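Local coordinates for fucolectin-related protein (Streptococcus pneumoniae, PDB 2WMF), which probably hydrolyses glycosidic bonds in host blood-group carbohydrate antigens, as a family 98 glycoside hydrolase, at residues 144-155 with 175-186. Sequence-based numbering, arbitrary orientation.
Sequences KGVLNIENYWIY and AHFIWHDHEKWF
Lys144 O accepts the N-H of His176 at 3.1 Å and a water that also reaches His176 ND1, opening a parallel ladder of six backbone hydrogen bonds that ends at Glu150 N. Gly145 suits its place because, at its backbone angles, a CB would press on the preceding carbonyl and on His176 O. Val146 turns to the helix-covered face, where its apolar CG2 meets the buried ring of Phe177 obliquely, 3.5 Å from CD1. Inside the barrel, branched Leu147 can lay CD2 against both Ile178 CG2 and the edge of the His180 ring. Asn148, with CG anti to N (chi1 179°), lays its flat amide over one face of Trp179, the planes 20° apart and ND2 3.3 Å from CE2, while its OD1 still accepts from Asn151 ND2. That ND2 also bonds Asp181 OD2 at 2.8 Å. Asp181 OD2 takes Trp179 NE1 on its anti lone pair, and Asp181 OD1 holds Asn151 N by its syn lone pair; one carboxylate thus fixes loop backbone and indole. The flat Tyr152 ring, steeply inclined to this carboxylate, brings CD2 3.3 Å from Asp181 OD1, and apolar Tyr155 CD1 packs on Phe186 CE1. Strand 143-149, helix 159-172 and strand 176-180 form a beta-alpha-beta unit of the (beta/alpha)8 TIM barrel.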
loop_
_atom_site.group_PDB
_atom_site.type_symbol
_atom_site.label_atom_id
_atom_site.label_comp_id
_atom_site.label_asym_id
_atom_site.label_seq_id
_atom_site.Cartn_x
_atom_site.Cartn_y
_atom_site.Cartn_z
ATOM N N LYS A 144 -18.559 -9.923 2.425
ATOM C CA LYS A 144 -17.357 -10.645 2.032
ATOM C C LYS A 144 -16.370 -10.871 3.161
ATOM O O LYS A 144 -15.469 -11.694 3.034
ATOM C CB LYS A 144 -16.641 -9.927 0.855
ATOM C CG LYS A 144 -17.533 -9.687 -0.365
ATOM C CD LYS A 144 -18.041 -11.038 -0.895
ATOM C CE LYS A 144 -18.648 -10.904 -2.253
ATOM N NZ LYS A 144 -19.636 -9.921 -2.182
ATOM N N GLY A 145 -16.579 -10.224 4.297
ATOM C CA GLY A 145 -15.662 -10.345 5.420
ATOM C C GLY A 145 -15.714 -9.148 6.332
ATOM O O GLY A 145 -16.610 -8.294 6.244
ATOM N N VAL A 146 -14.717 -9.086 7.216
ATOM C CA VAL A 146 -14.670 -8.052 8.248
ATOM C C VAL A 146 -13.223 -7.575 8.443
ATOM O O VAL A 146 -12.287 -8.276 8.081
ATOM C CB VAL A 146 -15.253 -8.521 9.595
ATOM C CG1 VAL A 146 -16.718 -8.905 9.394
ATOM C CG2 VAL A 146 -14.450 -9.678 10.227
ATOM N N LEU A 147 -13.087 -6.415 9.074
ATOM C CA LEU A 147 -11.800 -5.783 9.338
ATOM C C LEU A 147 -11.613 -5.461 10.822
ATOM O O LEU A 147 -12.570 -5.069 11.519
ATOM C CB LEU A 147 -11.673 -4.491 8.572
ATOM C CG LEU A 147 -11.621 -4.611 7.046
ATOM C CD1 LEU A 147 -12.813 -3.932 6.383
ATOM C CD2 LEU A 147 -10.251 -4.088 6.537
ATOM N N ASN A 148 -10.363 -5.659 11.264
ATOM C CA ASN A 148 -9.858 -5.156 12.519
ATOM C C ASN A 148 -8.780 -4.147 12.122
ATOM O O ASN A 148 -7.839 -4.489 11.390
ATOM C CB ASN A 148 -9.234 -6.302 13.299
ATOM C CG ASN A 148 -8.645 -5.891 14.640
ATOM O OD1 ASN A 148 -8.666 -4.717 15.009
ATOM N ND2 ASN A 148 -8.132 -6.874 15.390
ATOM N N ILE A 149 -8.906 -2.926 12.611
ATOM C CA ILE A 149 -8.014 -1.836 12.211
ATOM C C ILE A 149 -7.498 -1.077 13.416
ATOM O O ILE A 149 -8.299 -0.588 14.186
ATOM C CB ILE A 149 -8.761 -0.827 11.259
ATOM C CG1 ILE A 149 -9.301 -1.519 10.008
ATOM C CG2 ILE A 149 -7.801 0.302 10.794
ATOM C CD1 ILE A 149 -10.035 -0.586 9.023
ATOM N N GLU A 150 -6.166 -0.998 13.558
ATOM C CA GLU A 150 -5.477 -0.005 14.416
ATOM C C GLU A 150 -5.603 -0.250 15.923
ATOM O O GLU A 150 -6.570 0.159 16.538
ATOM C CB GLU A 150 -5.931 1.427 14.142
ATOM C CG GLU A 150 -5.087 2.462 14.865
ATOM C CD GLU A 150 -5.623 3.879 14.608
ATOM O OE1 GLU A 150 -5.790 4.294 13.422
ATOM O OE2 GLU A 150 -5.939 4.560 15.615
ATOM N N ASN A 151 -4.544 -0.800 16.510
ATOM C CA ASN A 151 -4.490 -1.097 17.945
ATOM C C ASN A 151 -3.123 -0.876 18.580
ATOM O O ASN A 151 -2.956 -1.139 19.750
ATOM C CB ASN A 151 -4.901 -2.561 18.192
ATOM C CG ASN A 151 -6.274 -2.887 17.669
ATOM O OD1 ASN A 151 -7.260 -2.674 18.356
ATOM N ND2 ASN A 151 -6.339 -3.407 16.430
ATOM N N TYR A 152 -2.151 -0.424 17.790
ATOM C CA TYR A 152 -0.747 -0.331 18.277
ATOM C C TYR A 152 -0.607 0.619 19.493
ATOM O O TYR A 152 0.325 0.465 20.283
ATOM C CB TYR A 152 0.235 0.029 17.112
ATOM C CG TYR A 152 -0.304 1.137 16.234
ATOM C CD1 TYR A 152 -0.300 2.485 16.647
ATOM C CD2 TYR A 152 -0.872 0.854 15.001
ATOM C CE1 TYR A 152 -0.863 3.476 15.830
ATOM C CE2 TYR A 152 -1.418 1.814 14.226
ATOM C CZ TYR A 152 -1.405 3.139 14.628
ATOM O OH TYR A 152 -2.019 4.077 13.789
ATOM N N TRP A 153 -1.512 1.579 19.624
ATOM C CA TRP A 153 -1.446 2.526 20.729
ATOM C C TRP A 153 -2.299 2.166 21.941
ATOM O O TRP A 153 -2.329 2.912 22.948
ATOM C CB TRP A 153 -1.782 3.945 20.248
ATOM C CG TRP A 153 -3.166 4.083 19.650
ATOM C CD1 TRP A 153 -3.514 3.813 18.366
ATOM C CD2 TRP A 153 -4.371 4.529 20.309
ATOM N NE1 TRP A 153 -4.865 4.024 18.184
ATOM C CE2 TRP A 153 -5.405 4.498 19.357
ATOM C CE3 TRP A 153 -4.672 4.970 21.612
ATOM C CZ2 TRP A 153 -6.711 4.889 19.651
ATOM C CZ3 TRP A 153 -5.993 5.372 21.892
ATOM C CH2 TRP A 153 -6.993 5.303 20.936
ATOM N N ILE A 154 -2.974 1.025 21.851
ATOM C CA ILE A 154 -4.035 0.681 22.819
ATOM C C ILE A 154 -4.232 -0.840 22.898
ATOM O O ILE A 154 -5.347 -1.370 22.858
ATOM C CB ILE A 154 -5.319 1.506 22.506
ATOM C CG1 ILE A 154 -6.386 1.384 23.580
ATOM C CG2 ILE A 154 -5.897 1.191 21.112
ATOM C CD1 ILE A 154 -7.259 2.643 23.673
ATOM N N TYR A 155 -3.112 -1.545 22.964
ATOM C CA TYR A 155 -3.127 -3.008 22.937
ATOM C C TYR A 155 -3.754 -3.569 24.225
ATOM O O TYR A 155 -3.541 -3.046 25.333
ATOM C CB TYR A 155 -1.720 -3.548 22.772
ATOM C CG TYR A 155 -1.673 -5.057 22.781
ATOM C CD1 TYR A 155 -2.158 -5.772 21.687
ATOM C CD2 TYR A 155 -1.212 -5.795 23.894
ATOM C CE1 TYR A 155 -2.169 -7.165 21.683
ATOM C CE2 TYR A 155 -1.207 -7.217 23.877
ATOM C CZ TYR A 155 -1.683 -7.875 22.746
ATOM O OH TYR A 155 -1.764 -9.286 22.637
ATOM N N ALA A 175 -15.307 -16.417 3.863
ATOM C CA ALA A 175 -15.048 -15.004 3.948
ATOM C C ALA A 175 -13.613 -14.708 4.381
ATOM O O ALA A 175 -12.843 -15.634 4.715
ATOM C CB ALA A 175 -16.051 -14.367 4.912
ATOM N N HIS A 176 -13.254 -13.420 4.372
ATOM C CA HIS A 176 -11.904 -12.983 4.810
ATOM C C HIS A 176 -11.959 -12.080 6.056
ATOM O O HIS A 176 -12.794 -11.190 6.151
ATOM C CB HIS A 176 -11.187 -12.228 3.696
ATOM C CG HIS A 176 -10.715 -13.101 2.572
ATOM N ND1 HIS A 176 -11.480 -13.361 1.444
ATOM C CD2 HIS A 176 -9.551 -13.776 2.414
ATOM C CE1 HIS A 176 -10.802 -14.180 0.652
ATOM N NE2 HIS A 176 -9.618 -14.439 1.213
ATOM N N PHE A 177 -11.026 -12.326 6.961
ATOM C CA PHE A 177 -10.750 -11.474 8.105
ATOM C C PHE A 177 -9.490 -10.704 7.749
ATOM O O PHE A 177 -8.432 -11.297 7.481
ATOM C CB PHE A 177 -10.525 -12.307 9.370
ATOM C CG PHE A 177 -10.357 -11.480 10.654
ATOM C CD1 PHE A 177 -11.461 -11.095 11.376
ATOM C CD2 PHE A 177 -9.093 -11.034 11.059
ATOM C CE1 PHE A 177 -11.353 -10.332 12.531
ATOM C CE2 PHE A 177 -8.953 -10.289 12.206
ATOM C CZ PHE A 177 -10.073 -9.913 12.937
ATOM N N ILE A 178 -9.614 -9.379 7.752
ATOM C CA ILE A 178 -8.510 -8.476 7.320
ATOM C C ILE A 178 -8.088 -7.629 8.519
ATOM O O ILE A 178 -8.888 -6.841 9.041
ATOM C CB ILE A 178 -8.905 -7.589 6.127
ATOM C CG1 ILE A 178 -9.394 -8.467 4.962
ATOM C CG2 ILE A 178 -7.705 -6.671 5.687
ATOM C CD1 ILE A 178 -9.731 -7.699 3.709
ATOM N N TRP A 179 -6.823 -7.796 8.923
ATOM C CA TRP A 179 -6.280 -7.110 10.111
ATOM C C TRP A 179 -5.193 -6.092 9.712
ATOM O O TRP A 179 -4.125 -6.495 9.291
ATOM C CB TRP A 179 -5.695 -8.133 11.115
ATOM C CG TRP A 179 -5.394 -7.577 12.484
ATOM C CD1 TRP A 179 -5.201 -6.259 12.830
ATOM C CD2 TRP A 179 -5.233 -8.330 13.687
ATOM N NE1 TRP A 179 -4.923 -6.157 14.162
ATOM C CE2 TRP A 179 -4.922 -7.412 14.716
ATOM C CE3 TRP A 179 -5.307 -9.703 13.998
ATOM C CZ2 TRP A 179 -4.726 -7.822 16.040
ATOM C CZ3 TRP A 179 -5.105 -10.113 15.283
ATOM C CH2 TRP A 179 -4.807 -9.176 16.302
ATOM N N HIS A 180 -5.491 -4.794 9.826
ATOM C CA HIS A 180 -4.517 -3.726 9.549
ATOM C C HIS A 180 -3.924 -3.256 10.871
ATOM O O HIS A 180 -4.641 -2.807 11.792
ATOM C CB HIS A 180 -5.193 -2.509 8.890
ATOM C CG HIS A 180 -5.624 -2.712 7.467
ATOM N ND1 HIS A 180 -4.740 -2.730 6.405
ATOM C CD2 HIS A 180 -6.864 -2.818 6.930
ATOM C CE1 HIS A 180 -5.419 -2.870 5.275
ATOM N NE2 HIS A 180 -6.709 -2.913 5.558
ATOM N N ASP A 181 -2.596 -3.318 10.979
ATOM C CA ASP A 181 -1.910 -2.864 12.206
ATOM C C ASP A 181 -0.424 -2.719 11.921
ATOM O O ASP A 181 0.022 -2.929 10.784
ATOM C CB ASP A 181 -2.223 -3.797 13.406
ATOM C CG ASP A 181 -2.950 -3.097 14.517
ATOM O OD1 ASP A 181 -2.649 -1.899 14.740
ATOM O OD2 ASP A 181 -3.854 -3.739 15.136
ATOM N N HIS A 182 0.328 -2.290 12.921
ATOM C CA HIS A 182 1.671 -1.788 12.675
ATOM C C HIS A 182 2.566 -1.963 13.892
ATOM O O HIS A 182 2.067 -2.073 15.022
ATOM C CB HIS A 182 1.605 -0.310 12.280
ATOM C CG HIS A 182 2.614 0.065 11.264
ATOM N ND1 HIS A 182 3.715 0.855 11.506
ATOM C CD2 HIS A 182 2.711 -0.329 9.975
ATOM C CE1 HIS A 182 4.416 0.974 10.393
ATOM N NE2 HIS A 182 3.836 0.249 9.455
ATOM N N GLU A 183 3.870 -1.923 13.614
ATOM C CA GLU A 183 4.989 -1.936 14.548
ATOM C C GLU A 183 5.498 -3.317 14.826
ATOM O O GLU A 183 4.724 -4.261 14.926
ATOM C CB GLU A 183 4.671 -1.121 15.825
ATOM C CG GLU A 183 4.299 0.371 15.494
ATOM C CD GLU A 183 4.104 1.261 16.727
ATOM O OE1 GLU A 183 4.696 0.971 17.785
ATOM O OE2 GLU A 183 3.412 2.278 16.601
ATOM N N LYS A 184 6.806 -3.423 14.997
ATOM C CA LYS A 184 7.462 -4.717 15.153
ATOM C C LYS A 184 6.991 -5.425 16.434
ATOM O O LYS A 184 6.575 -6.577 16.397
ATOM C CB LYS A 184 8.981 -4.561 15.201
ATOM C CG LYS A 184 9.627 -3.945 13.924
ATOM C CD LYS A 184 10.981 -3.296 14.220
ATOM C CE LYS A 184 11.485 -2.395 13.112
ATOM N NZ LYS A 184 12.449 -1.309 13.576
ATOM N N TRP A 185 7.099 -4.750 17.583
ATOM C CA TRP A 185 6.717 -5.376 18.880
ATOM C C TRP A 185 5.250 -5.838 18.823
ATOM O O TRP A 185 4.902 -6.878 19.387
ATOM C CB TRP A 185 6.951 -4.378 20.040
ATOM C CG TRP A 185 5.956 -3.281 20.027
ATOM C CD1 TRP A 185 6.020 -2.097 19.305
ATOM C CD2 TRP A 185 4.680 -3.280 20.672
ATOM N NE1 TRP A 185 4.839 -1.386 19.467
ATOM C CE2 TRP A 185 4.012 -2.085 20.304
ATOM C CE3 TRP A 185 4.020 -4.177 21.536
ATOM C CZ2 TRP A 185 2.753 -1.773 20.780
ATOM C CZ3 TRP A 185 2.736 -3.857 21.986
ATOM C CH2 TRP A 185 2.120 -2.693 21.581
ATOM N N PHE A 186 4.400 -5.070 18.135
ATOM C CA PHE A 186 2.972 -5.316 18.100
ATOM C C PHE A 186 2.697 -6.637 17.362
ATOM O O PHE A 186 2.030 -7.540 17.861
ATOM C CB PHE A 186 2.209 -4.139 17.450
ATOM C CG PHE A 186 0.731 -4.370 17.406
ATOM C CD1 PHE A 186 -0.078 -3.994 18.457
ATOM C CD2 PHE A 186 0.164 -5.055 16.340
ATOM C CE1 PHE A 186 -1.433 -4.265 18.481
ATOM C CE2 PHE A 186 -1.226 -5.345 16.337
ATOM C CZ PHE A 186 -2.020 -4.964 17.436
HETATM O O HOH W 1 -14.223 -12.783 0.904
#